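Long-range contact in protein NAGD (Escherichia coli, PDB 2C4N), which hydrolyses the phosphate from ribonucleoside 5'-monophosphates, as a magnesium-dependent phosphatase of the haloacid dehalogenase superfamily: residues K85-V90 with A102-T107. Sequence-based numbering, arbitrary orientation.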
# COMPACT_ATOMS: atom_id res chain seq x y z
N LYS A 85 5.93 -2.79 -32.32
CA LYS A 85 4.56 -2.55 -32.75
C LYS A 85 3.67 -3.76 -32.57
O LYS A 85 2.73 -3.97 -33.33
CB LYS A 85 4.54 -2.09 -34.21
CG LYS A 85 5.06 -0.67 -34.42
CD LYS A 85 4.23 0.32 -33.61
CE LYS A 85 4.75 1.74 -33.73
NZ LYS A 85 3.92 2.59 -34.63
N LYS A 86 3.98 -4.58 -31.57
CA LYS A 86 3.19 -5.76 -31.26
C LYS A 86 2.67 -5.61 -29.84
O LYS A 86 3.44 -5.35 -28.92
CB LYS A 86 4.04 -7.03 -31.36
CG LYS A 86 4.29 -7.50 -32.78
CD LYS A 86 4.91 -8.89 -32.79
CE LYS A 86 4.95 -9.47 -34.20
NZ LYS A 86 5.79 -8.65 -35.13
N ALA A 87 1.36 -5.77 -29.67
CA ALA A 87 0.79 -5.62 -28.35
C ALA A 87 -0.36 -6.57 -28.05
O ALA A 87 -1.14 -6.92 -28.93
CB ALA A 87 0.30 -4.18 -28.16
N TYR A 88 -0.44 -7.00 -26.80
CA TYR A 88 -1.54 -7.83 -26.36
C TYR A 88 -2.44 -6.78 -25.71
O TYR A 88 -2.02 -6.09 -24.78
CB TYR A 88 -1.10 -8.87 -25.33
CG TYR A 88 -2.28 -9.61 -24.75
CD1 TYR A 88 -2.68 -9.40 -23.43
CD2 TYR A 88 -3.05 -10.46 -25.54
CE1 TYR A 88 -3.81 -10.02 -22.91
CE2 TYR A 88 -4.19 -11.09 -25.03
CZ TYR A 88 -4.57 -10.86 -23.72
OH TYR A 88 -5.70 -11.45 -23.22
N VAL A 89 -3.66 -6.65 -26.22
CA VAL A 89 -4.57 -5.64 -25.70
C VAL A 89 -5.76 -6.18 -24.94
O VAL A 89 -6.43 -7.12 -25.38
CB VAL A 89 -5.09 -4.74 -26.85
CG1 VAL A 89 -6.01 -3.66 -26.30
CG2 VAL A 89 -3.91 -4.10 -27.58
N VAL A 90 -5.99 -5.59 -23.78
CA VAL A 90 -7.13 -5.94 -22.94
C VAL A 90 -8.01 -4.71 -23.08
O VAL A 90 -7.88 -3.74 -22.34
CB VAL A 90 -6.73 -6.12 -21.46
CG1 VAL A 90 -7.96 -6.37 -20.61
CG2 VAL A 90 -5.76 -7.29 -21.33
N ALA A 102 -2.15 3.29 -35.55
CA ALA A 102 -0.81 3.66 -35.11
C ALA A 102 0.20 2.63 -35.61
O ALA A 102 1.38 2.66 -35.24
CB ALA A 102 -0.76 3.74 -33.59
N GLY A 103 -0.26 1.71 -36.45
CA GLY A 103 0.61 0.70 -37.03
C GLY A 103 0.86 -0.55 -36.20
O GLY A 103 1.80 -1.30 -36.47
N PHE A 104 0.02 -0.80 -35.20
CA PHE A 104 0.19 -1.97 -34.36
C PHE A 104 -0.42 -3.27 -34.86
O PHE A 104 -1.38 -3.28 -35.62
CB PHE A 104 -0.38 -1.72 -32.96
CG PHE A 104 0.59 -1.10 -32.02
CD1 PHE A 104 0.87 0.26 -32.07
CD2 PHE A 104 1.26 -1.89 -31.08
CE1 PHE A 104 1.81 0.83 -31.20
CE2 PHE A 104 2.19 -1.33 -30.20
CZ PHE A 104 2.47 0.03 -30.27
N THR A 105 0.18 -4.36 -34.40
CA THR A 105 -0.30 -5.70 -34.67
C THR A 105 -0.76 -6.12 -33.28
O THR A 105 -0.01 -5.97 -32.31
CB THR A 105 0.84 -6.64 -35.15
OG1 THR A 105 1.18 -6.34 -36.51
CG2 THR A 105 0.40 -8.10 -35.04
N ILE A 106 -1.98 -6.60 -33.17
CA ILE A 106 -2.50 -7.02 -31.88
C ILE A 106 -2.38 -8.54 -31.85
O ILE A 106 -2.97 -9.23 -32.67
CB ILE A 106 -3.95 -6.54 -31.70
CG1 ILE A 106 -3.97 -5.01 -31.72
CG2 ILE A 106 -4.53 -7.07 -30.39
CD1 ILE A 106 -5.32 -4.38 -31.44
N THR A 107 -1.60 -9.04 -30.90
CA THR A 107 -1.33 -10.47 -30.82
C THR A 107 -1.03 -10.97 -29.42
O THR A 107 -0.63 -10.20 -28.54
CB THR A 107 -0.12 -10.82 -31.70
OG1 THR A 107 0.23 -12.21 -31.54
CG2 THR A 107 1.08 -9.97 -31.30
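Lys85 and Phe104 meet where strand 86-90 begins and the chain, having left helix 94-101, comes in to pair with it; the pair illustrates how a lysine can hydrogen-bond a carbonyl at a helix end with its terminal nitrogen while its stem packs on an aromatic ring. CB of Lys85 lies 3.6 Å from Gly103 O, and CG stays near the same oxygen. With chi2 bent (-59°), CD comes over one face of the Phe104 ring, 3.8 Å from its centroid, a CH-pi contact displaced toward the CE1 rim. CE lies near both Phe104 CE1 and Ala102 O, and NZ ends in a 2.6 Å hydrogen bond to Ala102 O, almost in line with the carbonyl. Gly103, with its positive phi, closes helix 94-101 as the C-prime residue of a Schellman motif, and the ammonium group, if charged, would probably be favoured by the negative end of the helix dipole.

Farther along strand 86-90, Ala87 CB approaches the ring obliquely, 3.8 Å from Phe104 CD2. An alanine in place of Phe104 would probably open a gap beside Ala87 and leave the Lys85 stem without the surface it lies on. Beyond the ring, the backbones pair in parallel register. Thr105 N bonds Lys85 O (2.8 Å), Ala87 N bonds Thr105 O (3.0 Å), and Thr107 N reaches Ala87 O from above the carbonyl plane.

Ile106 and Val89 touch on the face that carries Ala87, and both also pack on Ile96 of helix 94-101. The whole is a beta-alpha-beta unit, strand 86-90, helix 94-101 and strand 105-116, in a parallel sheet where strand 86-90 pairs with 105-107 on one side and 112-115 of the same broken strand on the other, with Tyr88 turned to helix 124-135, remote from the magnesium site.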